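Local atomic coordinates of Lon211 (Mycobacterium tuberculosis, PDB entry 6VBK), a protein that forms the N-terminal domain of the ATP-dependent Lon protease, a domain that probably recognises and binds protein substrates destined for degradation. Residues A139-G144 with L201-T206; S169-N174 with E197-V202; P15-E20 with A42-A47. One frame throughout, in Å; residues are numbered along the deposited sequence.

From the N terminus, interaction 3 comes first: strand 9-19 leads through strand 29-33 into helix 38-50, which returns against the strand and closes a short loop within the sheet-rich part of the domain. The chain then finishes the sheet before entering the helical part. There interaction 1 opens at 139-144 and interaction 2 at 169-174, and both close on helix 195-207, sharing Leu201 and Val202. Interaction 2 is thus the shorter loop, nested in the longer one. Their centres are about 7 Å apart and they touch, with Leu171 against Tyr142, so three helices are tied together. Interaction 3 is separate, its centre about 26 Å from that of interaction 2 and about 33 Å from that of interaction 1.

Interaction 1 of 3, residues A139-G144 with L201-T206; sequences AKEYKG and LVIGWT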
ATOM      1  N   ALA B 139     -24.318 -19.341  -3.850  1.00 81.18           N
ATOM      2  CA  ALA B 139     -25.077 -18.776  -2.740  1.00 75.88           C
ATOM      3  C   ALA B 139     -26.474 -19.375  -2.664  1.00 79.22           C
ATOM      4  O   ALA B 139     -26.966 -19.676  -1.571  1.00 76.50           O
ATOM      5  CB  ALA B 139     -25.150 -17.255  -2.875  1.00 71.66           C
ATOM      6  N   LYS B 140     -27.129 -19.552  -3.815  1.00 82.93           N
ATOM      7  CA  LYS B 140     -28.466 -20.139  -3.824  1.00 90.04           C
ATOM      8  C   LYS B 140     -28.442 -21.571  -3.307  1.00 82.29           C
ATOM      9  O   LYS B 140     -29.325 -21.980  -2.544  1.00 92.80           O
ATOM     10  CB  LYS B 140     -29.047 -20.088  -5.237  1.00 93.91           C
ATOM     11  CG  LYS B 140     -30.518 -20.461  -5.328  1.00103.63           C
ATOM     12  CD  LYS B 140     -30.996 -20.434  -6.772  1.00103.80           C
ATOM     13  CE  LYS B 140     -32.512 -20.478  -6.862  1.00 98.37           C
ATOM     14  NZ  LYS B 140     -32.978 -20.402  -8.275  1.00105.19           N
ATOM     15  N   GLU B 141     -27.435 -22.349  -3.710  1.00 80.09           N
ATOM     16  CA  GLU B 141     -27.309 -23.714  -3.213  1.00 86.73           C
ATOM     17  C   GLU B 141     -26.968 -23.733  -1.728  1.00 74.44           C
ATOM     18  O   GLU B 141     -27.499 -24.558  -0.974  1.00 65.72           O
ATOM     19  CB  GLU B 141     -26.249 -24.470  -4.017  1.00 99.50           C
ATOM     20  CG  GLU B 141     -25.803 -25.778  -3.382  1.00110.84           C
ATOM     21  CD  GLU B 141     -24.882 -26.580  -4.280  1.00125.44           C
ATOM     22  OE1 GLU B 141     -24.860 -26.316  -5.500  1.00130.32           O
ATOM     23  OE2 GLU B 141     -24.178 -27.475  -3.765  1.00124.57           O
ATOM     24  N   TYR B 142     -26.095 -22.824  -1.288  1.00 75.64           N
ATOM     25  CA  TYR B 142     -25.680 -22.818   0.111  1.00 82.78           C
ATOM     26  C   TYR B 142     -26.813 -22.403   1.040  1.00 82.93           C
ATOM     27  O   TYR B 142     -26.858 -22.849   2.193  1.00 62.73           O
ATOM     28  CB  TYR B 142     -24.477 -21.895   0.300  1.00 71.67           C
ATOM     29  CG  TYR B 142     -24.032 -21.773   1.739  1.00 73.90           C
ATOM     30  CD1 TYR B 142     -23.652 -22.895   2.463  1.00 66.30           C
ATOM     31  CD2 TYR B 142     -23.990 -20.539   2.371  1.00 71.71           C
ATOM     32  CE1 TYR B 142     -23.246 -22.791   3.781  1.00 63.49           C
ATOM     33  CE2 TYR B 142     -23.583 -20.424   3.687  1.00 66.54           C
ATOM     34  CZ  TYR B 142     -23.214 -21.553   4.386  1.00 64.16           C
ATOM     35  OH  TYR B 142     -22.809 -21.443   5.697  1.00 68.83           O
ATOM     36  N   LYS B 143     -27.732 -21.557   0.567  1.00 69.21           N
ATOM     37  CA  LYS B 143     -28.850 -21.142   1.408  1.00 59.02           C
ATOM     38  C   LYS B 143     -29.740 -22.324   1.767  1.00 62.86           C
ATOM     39  O   LYS B 143     -30.217 -22.430   2.902  1.00 56.34           O
ATOM     40  CB  LYS B 143     -29.663 -20.052   0.709  1.00 64.60           C
ATOM     41  CG  LYS B 143     -28.996 -18.689   0.707  1.00 64.84           C
ATOM     42  CD  LYS B 143     -29.853 -17.657  -0.005  1.00 68.74           C
ATOM     43  CE  LYS B 143     -29.180 -16.298  -0.001  1.00 59.65           C
ATOM     44  NZ  LYS B 143     -29.981 -15.272  -0.725  1.00 55.27           N
ATOM     45  N   GLY B 144     -29.970 -23.230   0.813  1.00 56.12           N
ATOM     46  CA  GLY B 144     -30.778 -24.402   1.100  1.00 73.57           C
ATOM     47  C   GLY B 144     -30.155 -25.313   2.140  1.00 78.34           C
ATOM     48  O   GLY B 144     -30.867 -25.948   2.922  1.00 67.08           O
ATOM     49  N   LEU B 201     -16.157 -24.027  -0.395  1.00 92.14           N
ATOM     50  CA  LEU B 201     -15.605 -24.658   0.802  1.00 90.39           C
ATOM     51  C   LEU B 201     -16.693 -24.958   1.827  1.00 81.93           C
ATOM     52  O   LEU B 201     -16.780 -26.079   2.339  1.00 87.16           O
ATOM     53  CB  LEU B 201     -14.529 -23.766   1.425  1.00 86.05           C
ATOM     54  CG  LEU B 201     -13.121 -23.825   0.837  1.00 99.93           C
ATOM     55  CD1 LEU B 201     -12.286 -22.650   1.321  1.00 99.04           C
ATOM     56  CD2 LEU B 201     -12.450 -25.141   1.198  1.00104.83           C
ATOM     57  N   VAL B 202     -17.529 -23.964   2.143  1.00 84.64           N
ATOM     58  CA  VAL B 202     -18.506 -24.137   3.215  1.00 88.64           C
ATOM     59  C   VAL B 202     -19.652 -25.044   2.776  1.00 90.90           C
ATOM     60  O   VAL B 202     -20.271 -25.715   3.611  1.00 90.02           O
ATOM     61  CB  VAL B 202     -19.014 -22.764   3.699  1.00 88.04           C
ATOM     62  CG1 VAL B 202     -19.805 -22.061   2.605  1.00 80.80           C
ATOM     63  CG2 VAL B 202     -19.848 -22.913   4.965  1.00 82.72           C
ATOM     64  N   ILE B 203     -19.952 -25.090   1.476  1.00 85.76           N
ATOM     65  CA  ILE B 203     -21.005 -25.980   0.990  1.00 92.39           C
ATOM     66  C   ILE B 203     -20.631 -27.434   1.247  1.00102.52           C
ATOM     67  O   ILE B 203     -21.468 -28.244   1.666  1.00101.65           O
ATOM     68  CB  ILE B 203     -21.284 -25.717  -0.503  1.00 85.95           C
ATOM     69  CG1 ILE B 203     -22.144 -24.463  -0.676  1.00 83.74           C
ATOM     70  CG2 ILE B 203     -21.957 -26.918  -1.153  1.00 99.91           C
ATOM     71  CD1 ILE B 203     -22.341 -24.052  -2.122  1.00 84.89           C
ATOM     72  N   GLY B 204     -19.365 -27.787   1.016  1.00109.47           N
ATOM     73  CA  GLY B 204     -18.925 -29.145   1.286  1.00119.89           C
ATOM     74  C   GLY B 204     -18.933 -29.481   2.765  1.00116.93           C
ATOM     75  O   GLY B 204     -19.339 -30.578   3.158  1.00113.59           O
ATOM     76  N   TRP B 205     -18.486 -28.544   3.606  1.00106.00           N
ATOM     77  CA  TRP B 205     -18.496 -28.778   5.047  1.00104.48           C
ATOM     78  C   TRP B 205     -19.915 -28.857   5.592  1.00100.56           C
ATOM     79  O   TRP B 205     -20.176 -29.615   6.533  1.00101.31           O
ATOM     80  CB  TRP B 205     -17.717 -27.677   5.768  1.00 92.14           C
ATOM     81  CG  TRP B 205     -16.307 -27.517   5.290  1.00104.67           C
ATOM     82  CD1 TRP B 205     -15.553 -28.448   4.634  1.00114.33           C
ATOM     83  CD2 TRP B 205     -15.482 -26.353   5.420  1.00 84.17           C
ATOM     84  NE1 TRP B 205     -14.309 -27.936   4.352  1.00116.59           N
ATOM     85  CE2 TRP B 205     -14.240 -26.652   4.825  1.00102.54           C
ATOM     86  CE3 TRP B 205     -15.672 -25.087   5.985  1.00 90.34           C
ATOM     87  CZ2 TRP B 205     -13.195 -25.732   4.776  1.00 95.03           C
ATOM     88  CZ3 TRP B 205     -14.633 -24.176   5.936  1.00 91.89           C
ATOM     89  CH2 TRP B 205     -13.410 -24.503   5.337  1.00 88.45           C
ATOM     90  N   THR B 206     -20.841 -28.083   5.019  1.00 97.75           N
ATOM     91  CA  THR B 206     -22.222 -28.107   5.491  1.00100.82           C
ATOM     92  C   THR B 206     -22.907 -29.415   5.119  1.00 91.85           C
ATOM     93  O   THR B 206     -23.669 -29.974   5.917  1.00 91.37           O
ATOM     94  CB  THR B 206     -22.996 -26.923   4.913  1.00104.66           C
ATOM     95  OG1 THR B 206     -22.220 -25.727   5.056  1.00 95.87           O
ATOM     96  CG2 THR B 206     -24.320 -26.748   5.640  1.00 99.54           C
TER
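Val202 O is gripped by two donors of one residue, Thr206 N and Thr206 OG1, inside helix 195-207 of the helical part of the Lon N domain. The backbone bond from Thr206 N to Val202 O is 2.8 Å long; the one from Thr206 OG1 to Val202 O is very short at 2.4 Å and reaches the oxygen from above the carbonyl plane. The hydroxyl is thereby fixed on the side of helix 133-153, which runs alongside nearly parallel at 25°, the short axes 9.9 Å apart. Tyr142 reaches across from that helix, its CG anti to the backbone N (chi1 177°), and lays its ring against the neighbour. Val202 CG1 sits over one ring face in a CH-pi contact, 3.9 Å from the Tyr142 centroid and shifted toward the rim. The second branch, Val202 CG2, reaches Tyr142 OH at 3.4 Å. Nearer the ring's root, Ile203 CG1 presses on Tyr142 CB at 3.6 Å. Glu141 extends past Ile203, its OE2 lying near Ile203 CG2 while forming a salt bridge with Arg207. Leu171 of helix 168-173 also touches the ring, making this a three-helix junction. In the ring plane, the same Thr206 OG1 that is tied to Val202 O meets the ring edge at Tyr142 CE1, 3.4 Å away.

Interaction 2 of 3, residues S169-N174 with E197-V202; sequences STLADN and ERLELV
Helices 169-173 and 197-202 run in the same general direction at 37°, their short axes 9.5 Å apart, and come closest at Ala172 and Leu199, whose CA atoms are 5.8 Å from each other. The small methyl of Ala172 points at the partner helix and marks a division in the contact, with an apolar side formed by Leu199 and a polar side formed by Arg198. Leu199 CD2 lies 3.9 Å from Ala172 CB and more loosely against Leu171 CD2; Leu199 also leans on Leu138 of helix 133-153, which links this pair to a third helix of the helical part of the Lon N domain. Arg198 leaves its backbone with CG anti to the carbonyl carbon and bends at chi3 (-50°), so that the guanidinium turns along the helix 168-173 surface, with Ala172 CB at its edge. Its NH2 donates to Ser169 OG at 2.6 Å, an acceptor close to the guanidinium plane, although the N-H is not straight on it (134°). A second, weak bond runs from Arg198 NH2 to Ser169 O at 3.3 Å. Asp173 comes from a different side: its carboxylate lies over a guanidinium face, nearly flat against it, with OD1 3.4 Å from Arg198 NE, an attraction of charges without a directed hydrogen bond. Asp173 OD1 has a firmer partner in Arg105, and Arg198 NH1 is held by Thr192 O. Because Arg105 NH1 and Arg198 NH1 lie close, the buried carboxylate, paired with both arginines, would partly offset their repulsion and probably stays ionised.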
ATOM      1  N   SER B 169     -20.666 -13.127  -0.391  1.00 55.45           N
ATOM      2  CA  SER B 169     -19.551 -13.040   0.546  1.00 65.27           C
ATOM      3  C   SER B 169     -20.054 -12.915   1.979  1.00 61.12           C
ATOM      4  O   SER B 169     -19.558 -13.596   2.884  1.00 61.79           O
ATOM      5  CB  SER B 169     -18.647 -11.862   0.182  1.00 67.76           C
ATOM      6  OG  SER B 169     -17.515 -11.804   1.032  1.00 62.87           O
ATOM      7  N   THR B 170     -21.044 -12.047   2.202  1.00 58.70           N
ATOM      8  CA  THR B 170     -21.627 -11.912   3.533  1.00 49.80           C
ATOM      9  C   THR B 170     -22.305 -13.205   3.968  1.00 54.20           C
ATOM     10  O   THR B 170     -22.244 -13.585   5.144  1.00 50.41           O
ATOM     11  CB  THR B 170     -22.623 -10.753   3.551  1.00 55.25           C
ATOM     12  OG1 THR B 170     -21.981  -9.562   3.077  1.00 57.22           O
ATOM     13  CG2 THR B 170     -23.143 -10.515   4.963  1.00 67.50           C
ATOM     14  N   LEU B 171     -22.953 -13.897   3.027  1.00 53.15           N
ATOM     15  CA  LEU B 171     -23.598 -15.168   3.344  1.00 54.24           C
ATOM     16  C   LEU B 171     -22.582 -16.208   3.796  1.00 59.09           C
ATOM     17  O   LEU B 171     -22.827 -16.950   4.755  1.00 54.47           O
ATOM     18  CB  LEU B 171     -24.373 -15.675   2.128  1.00 49.75           C
ATOM     19  CG  LEU B 171     -24.945 -17.090   2.211  1.00 54.63           C
ATOM     20  CD1 LEU B 171     -26.019 -17.182   3.285  1.00 52.68           C
ATOM     21  CD2 LEU B 171     -25.490 -17.526   0.857  1.00 54.46           C
ATOM     22  N   ALA B 172     -21.437 -16.283   3.116  1.00 55.76           N
ATOM     23  CA  ALA B 172     -20.424 -17.262   3.493  1.00 66.66           C
ATOM     24  C   ALA B 172     -19.795 -16.915   4.837  1.00 64.71           C
ATOM     25  O   ALA B 172     -19.559 -17.802   5.666  1.00 71.35           O
ATOM     26  CB  ALA B 172     -19.356 -17.362   2.405  1.00 59.24           C
ATOM     27  N   ASP B 173     -19.531 -15.631   5.076  1.00 54.34           N
ATOM     28  CA  ASP B 173     -18.906 -15.205   6.322  1.00 66.13           C
ATOM     29  C   ASP B 173     -19.836 -15.302   7.524  1.00 57.95           C
ATOM     30  O   ASP B 173     -19.355 -15.232   8.659  1.00 61.81           O
ATOM     31  CB  ASP B 173     -18.386 -13.775   6.182  1.00 53.49           C
ATOM     32  CG  ASP B 173     -17.134 -13.695   5.330  1.00 66.01           C
ATOM     33  OD1 ASP B 173     -16.400 -14.704   5.265  1.00 64.59           O
ATOM     34  OD2 ASP B 173     -16.880 -12.628   4.733  1.00 62.68           O
ATOM     35  N   ASN B 174     -21.144 -15.465   7.312  1.00 60.23           N
ATOM     36  CA  ASN B 174     -22.054 -15.662   8.434  1.00 50.15           C
ATOM     37  C   ASN B 174     -21.877 -17.025   9.090  1.00 60.53           C
ATOM     38  O   ASN B 174     -22.415 -17.244  10.181  1.00 53.62           O
ATOM     39  CB  ASN B 174     -23.505 -15.481   7.975  1.00 52.53           C
ATOM     40  CG  ASN B 174     -24.462 -15.250   9.134  1.00 58.93           C
ATOM     41  OD1 ASN B 174     -25.117 -16.178   9.609  1.00 54.08           O
ATOM     42  ND2 ASN B 174     -24.545 -14.005   9.594  1.00 56.60           N
ATOM     43  N   GLU B 197     -14.483 -19.653  -3.894  1.00101.78           N
ATOM     44  CA  GLU B 197     -13.808 -20.697  -3.131  1.00102.08           C
ATOM     45  C   GLU B 197     -14.462 -20.911  -1.771  1.00 91.41           C
ATOM     46  O   GLU B 197     -14.668 -22.055  -1.350  1.00 93.56           O
ATOM     47  CB  GLU B 197     -12.331 -20.351  -2.960  1.00103.63           C
ATOM     48  CG  GLU B 197     -11.504 -20.420  -4.230  1.00113.72           C
ATOM     49  CD  GLU B 197     -10.065 -19.999  -3.999  1.00113.28           C
ATOM     50  OE1 GLU B 197      -9.817 -18.785  -3.835  1.00123.95           O
ATOM     51  OE2 GLU B 197      -9.183 -20.882  -3.966  1.00108.74           O
ATOM     52  N   ARG B 198     -14.795 -19.825  -1.069  1.00 83.67           N
ATOM     53  CA  ARG B 198     -15.359 -19.952   0.273  1.00 80.19           C
ATOM     54  C   ARG B 198     -16.698 -20.678   0.245  1.00 81.52           C
ATOM     55  O   ARG B 198     -16.920 -21.623   1.012  1.00 75.54           O
ATOM     56  CB  ARG B 198     -15.516 -18.575   0.915  1.00 74.03           C
ATOM     57  CG  ARG B 198     -14.208 -17.889   1.251  1.00 87.17           C
ATOM     58  CD  ARG B 198     -14.392 -16.944   2.423  1.00 71.87           C
ATOM     59  NE  ARG B 198     -15.537 -16.059   2.244  1.00 89.87           N
ATOM     60  CZ  ARG B 198     -15.492 -14.904   1.591  1.00 80.82           C
ATOM     61  NH1 ARG B 198     -14.354 -14.492   1.050  1.00 71.23           N
ATOM     62  NH2 ARG B 198     -16.583 -14.161   1.480  1.00 74.42           N
ATOM     63  N   LEU B 199     -17.612 -20.236  -0.621  1.00 83.71           N
ATOM     64  CA  LEU B 199     -18.894 -20.920  -0.759  1.00 77.28           C
ATOM     65  C   LEU B 199     -18.688 -22.385  -1.118  1.00 91.37           C
ATOM     66  O   LEU B 199     -19.273 -23.278  -0.500  1.00 87.33           O
ATOM     67  CB  LEU B 199     -19.755 -20.216  -1.810  1.00 71.94           C
ATOM     68  CG  LEU B 199     -20.356 -18.871  -1.400  1.00 71.90           C
ATOM     69  CD1 LEU B 199     -20.881 -18.127  -2.614  1.00 97.16           C
ATOM     70  CD2 LEU B 199     -21.465 -19.079  -0.381  1.00 75.24           C
ATOM     71  N   GLU B 200     -17.828 -22.645  -2.105  1.00124.23           N
ATOM     72  CA  GLU B 200     -17.473 -24.010  -2.468  1.00127.56           C
ATOM     73  C   GLU B 200     -16.790 -24.751  -1.322  1.00107.69           C
ATOM     74  O   GLU B 200     -16.861 -25.983  -1.264  1.00109.80           O
ATOM     75  CB  GLU B 200     -16.598 -23.971  -3.724  1.00145.50           C
ATOM     76  CG  GLU B 200     -17.261 -23.502  -5.003  1.00159.29           C
ATOM     77  CD  GLU B 200     -16.279 -23.437  -6.160  1.00180.32           C
ATOM     78  OE1 GLU B 200     -15.065 -23.573  -5.912  1.00186.13           O
ATOM     79  OE2 GLU B 200     -16.713 -23.232  -7.312  1.00189.60           O
ATOM     80  N   LEU B 201     -16.157 -24.027  -0.395  1.00 92.14           N
ATOM     81  CA  LEU B 201     -15.605 -24.658   0.802  1.00 90.39           C
ATOM     82  C   LEU B 201     -16.693 -24.958   1.827  1.00 81.93           C
ATOM     83  O   LEU B 201     -16.780 -26.079   2.339  1.00 87.16           O
ATOM     84  CB  LEU B 201     -14.529 -23.766   1.425  1.00 86.05           C
ATOM     85  CG  LEU B 201     -13.121 -23.825   0.837  1.00 99.93           C
ATOM     86  CD1 LEU B 201     -12.286 -22.650   1.321  1.00 99.04           C
ATOM     87  CD2 LEU B 201     -12.450 -25.141   1.198  1.00104.83           C
ATOM     88  N   VAL B 202     -17.529 -23.964   2.143  1.00 84.64           N
ATOM     89  CA  VAL B 202     -18.506 -24.137   3.215  1.00 88.64           C
ATOM     90  C   VAL B 202     -19.652 -25.044   2.776  1.00 90.90           C
ATOM     91  O   VAL B 202     -20.271 -25.715   3.611  1.00 90.02           O
ATOM     92  CB  VAL B 202     -19.014 -22.764   3.699  1.00 88.04           C
ATOM     93  CG1 VAL B 202     -19.805 -22.061   2.605  1.00 80.80           C
ATOM     94  CG2 VAL B 202     -19.848 -22.913   4.965  1.00 82.72           C
TER

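Interaction 3 of 3, residues P15-E20 with A42-A47; sequences PVLPLE and AAIEAA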
ATOM      1  N   PRO B  15      -3.444  -2.364  15.709  1.00 56.78           N
ATOM      2  CA  PRO B  15      -3.048  -3.188  16.855  1.00 51.13           C
ATOM      3  C   PRO B  15      -3.699  -4.559  16.785  1.00 58.30           C
ATOM      4  O   PRO B  15      -4.862  -4.698  16.396  1.00 55.54           O
ATOM      5  CB  PRO B  15      -3.557  -2.385  18.057  1.00 57.34           C
ATOM      6  CG  PRO B  15      -4.747  -1.660  17.526  1.00 60.44           C
ATOM      7  CD  PRO B  15      -4.454  -1.355  16.076  1.00 60.92           C
ATOM      8  N   VAL B  16      -2.936  -5.578  17.163  1.00 51.25           N
ATOM      9  CA  VAL B  16      -3.407  -6.956  17.076  1.00 56.80           C
ATOM     10  C   VAL B  16      -4.216  -7.292  18.321  1.00 60.27           C
ATOM     11  O   VAL B  16      -3.707  -7.221  19.445  1.00 55.18           O
ATOM     12  CB  VAL B  16      -2.235  -7.932  16.903  1.00 58.44           C
ATOM     13  CG1 VAL B  16      -2.726  -9.367  17.012  1.00 59.59           C
ATOM     14  CG2 VAL B  16      -1.550  -7.704  15.568  1.00 57.97           C
ATOM     15  N   LEU B  17      -5.480  -7.653  18.106  1.00 45.06           N
ATOM     16  CA  LEU B  17      -6.350  -8.110  19.216  1.00 52.18           C
ATOM     17  C   LEU B  17      -6.474  -9.625  19.058  1.00 58.26           C
ATOM     18  O   LEU B  17      -7.257 -10.066  18.210  1.00 64.22           O
ATOM     19  CB  LEU B  17      -7.710  -7.413  19.141  1.00 55.29           C
ATOM     20  CG  LEU B  17      -8.505  -7.404  20.444  1.00 58.14           C
ATOM     21  CD1 LEU B  17      -9.563  -6.313  20.431  1.00 53.29           C
ATOM     22  CD2 LEU B  17      -9.135  -8.761  20.701  1.00 64.88           C
ATOM     23  N   PRO B  18      -5.666 -10.431  19.777  1.00 64.23           N
ATOM     24  CA  PRO B  18      -5.691 -11.883  19.627  1.00 63.19           C
ATOM     25  C   PRO B  18      -6.968 -12.544  20.160  1.00 64.11           C
ATOM     26  O   PRO B  18      -7.449 -12.142  21.194  1.00 69.82           O
ATOM     27  CB  PRO B  18      -4.489 -12.335  20.466  1.00 76.22           C
ATOM     28  CG  PRO B  18      -4.359 -11.264  21.517  1.00 72.47           C
ATOM     29  CD  PRO B  18      -4.715  -9.986  20.792  1.00 65.72           C
ATOM     30  N   LEU B  19      -7.460 -13.539  19.421  1.00 77.43           N
ATOM     31  CA  LEU B  19      -8.665 -14.318  19.805  1.00 87.12           C
ATOM     32  C   LEU B  19      -8.227 -15.759  20.093  1.00 92.82           C
ATOM     33  O   LEU B  19      -7.905 -16.478  19.130  1.00 90.28           O
ATOM     34  CB  LEU B  19      -9.672 -14.270  18.652  1.00 76.69           C
ATOM     35  CG  LEU B  19     -10.029 -12.873  18.150  1.00 69.52           C
ATOM     36  CD1 LEU B  19     -10.937 -12.951  16.936  1.00 67.45           C
ATOM     37  CD2 LEU B  19     -10.682 -12.054  19.250  1.00 67.70           C
ATOM     38  N   GLU B  20      -8.181 -16.144  21.371  1.00105.21           N
ATOM     39  CA  GLU B  20      -7.756 -17.515  21.753  1.00118.35           C
ATOM     40  C   GLU B  20      -8.743 -18.525  21.162  1.00113.71           C
ATOM     41  O   GLU B  20      -8.291 -19.536  20.591  1.00110.44           O
ATOM     42  CB  GLU B  20      -7.774 -17.654  23.276  1.00126.48           C
ATOM     43  CG  GLU B  20      -6.909 -16.637  24.001  1.00127.44           C
ATOM     44  CD  GLU B  20      -5.535 -17.134  24.414  1.00123.61           C
ATOM     45  OE1 GLU B  20      -4.825 -17.695  23.558  1.00121.04           O
ATOM     46  OE2 GLU B  20      -5.183 -16.964  25.596  1.00123.01           O
ATOM     47  N   ALA B  42      -5.369  -3.894  26.129  1.00 62.66           N
ATOM     48  CA  ALA B  42      -4.277  -3.062  25.636  1.00 59.17           C
ATOM     49  C   ALA B  42      -4.431  -2.775  24.149  1.00 62.54           C
ATOM     50  O   ALA B  42      -4.080  -1.685  23.680  1.00 63.03           O
ATOM     51  CB  ALA B  42      -2.931  -3.731  25.916  1.00 63.13           C
ATOM     52  N   ALA B  43      -4.953  -3.742  23.389  1.00 52.09           N
ATOM     53  CA  ALA B  43      -5.189  -3.520  21.967  1.00 63.35           C
ATOM     54  C   ALA B  43      -6.258  -2.458  21.746  1.00 52.68           C
ATOM     55  O   ALA B  43      -6.132  -1.620  20.844  1.00 60.94           O
ATOM     56  CB  ALA B  43      -5.583  -4.830  21.287  1.00 58.38           C
ATOM     57  N   ILE B  44      -7.314  -2.473  22.561  1.00 59.42           N
ATOM     58  CA  ILE B  44      -8.374  -1.480  22.420  1.00 65.06           C
ATOM     59  C   ILE B  44      -7.868  -0.097  22.810  1.00 59.02           C
ATOM     60  O   ILE B  44      -8.202   0.904  22.164  1.00 61.11           O
ATOM     61  CB  ILE B  44      -9.603  -1.894  23.251  1.00 62.74           C
ATOM     62  CG1 ILE B  44     -10.154  -3.230  22.747  1.00 53.78           C
ATOM     63  CG2 ILE B  44     -10.675  -0.813  23.205  1.00 57.37           C
ATOM     64  CD1 ILE B  44     -11.395  -3.695  23.473  1.00 53.01           C
ATOM     65  N   GLU B  45      -7.050  -0.017  23.862  1.00 53.95           N
ATOM     66  CA  GLU B  45      -6.537   1.280  24.294  1.00 58.60           C
ATOM     67  C   GLU B  45      -5.498   1.818  23.321  1.00 62.01           C
ATOM     68  O   GLU B  45      -5.428   3.030  23.087  1.00 63.26           O
ATOM     69  CB  GLU B  45      -5.958   1.174  25.704  1.00 67.22           C
ATOM     70  CG  GLU B  45      -7.019   1.073  26.785  1.00 82.42           C
ATOM     71  CD  GLU B  45      -8.013   2.217  26.726  1.00 99.01           C
ATOM     72  OE1 GLU B  45      -7.584   3.374  26.524  1.00104.46           O
ATOM     73  OE2 GLU B  45      -9.227   1.960  26.869  1.00106.77           O
ATOM     74  N   ALA B  46      -4.675   0.935  22.748  1.00 54.61           N
ATOM     75  CA  ALA B  46      -3.770   1.360  21.686  1.00 63.15           C
ATOM     76  C   ALA B  46      -4.547   1.835  20.467  1.00 56.11           C
ATOM     77  O   ALA B  46      -4.135   2.781  19.786  1.00 63.07           O
ATOM     78  CB  ALA B  46      -2.826   0.220  21.310  1.00 67.30           C
ATOM     79  N   ALA B  47      -5.680   1.191  20.178  1.00 58.17           N
ATOM     80  CA  ALA B  47      -6.514   1.632  19.066  1.00 61.62           C
ATOM     81  C   ALA B  47      -7.166   2.974  19.366  1.00 67.07           C
ATOM     82  O   ALA B  47      -7.287   3.825  18.477  1.00 62.74           O
ATOM     83  CB  ALA B  47      -7.573   0.578  18.752  1.00 51.23           C
TER
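Leu17 lies on strand 9-19 of the mixed beta sheet in the PUA-like part of the Lon N domain, and its side chain follows the facing helix 38-50. CB starts 4.0 Å from Ala43 CB; CG, placed anti to the backbone N (chi1 -160°), stays against the same methyl; and CD1 passes beyond it to Ile44 CG1 at 3.9 Å, crossing that side chain obliquely. The strand and helix segments run nearly antiparallel, at 155°, with their short axes only 7.7 Å apart. The approach is lined by alanine methyls: Ala43 CB points at the strand and fits beside the Leu17 backbone, 3.6 Å from Val16 O. Two residues back along the strand, Pro15 fills the next position. Its CB points toward the helix; CB lies near Ala46 CB and CG 3.8 Å from Ala47 CB. Backbone hydrogen bonds join Pro15, through its carbonyl oxygen, and Leu17 to Leu67 of strand 65-70, and Val66 of that strand touches both Leu17 and Ala47, so the helix packs on two neighbouring strands. Pro15 CG also rests 3.6 Å from Ala43 O, the carbonyl oxygen that accepts the helix bond from Ala47 N.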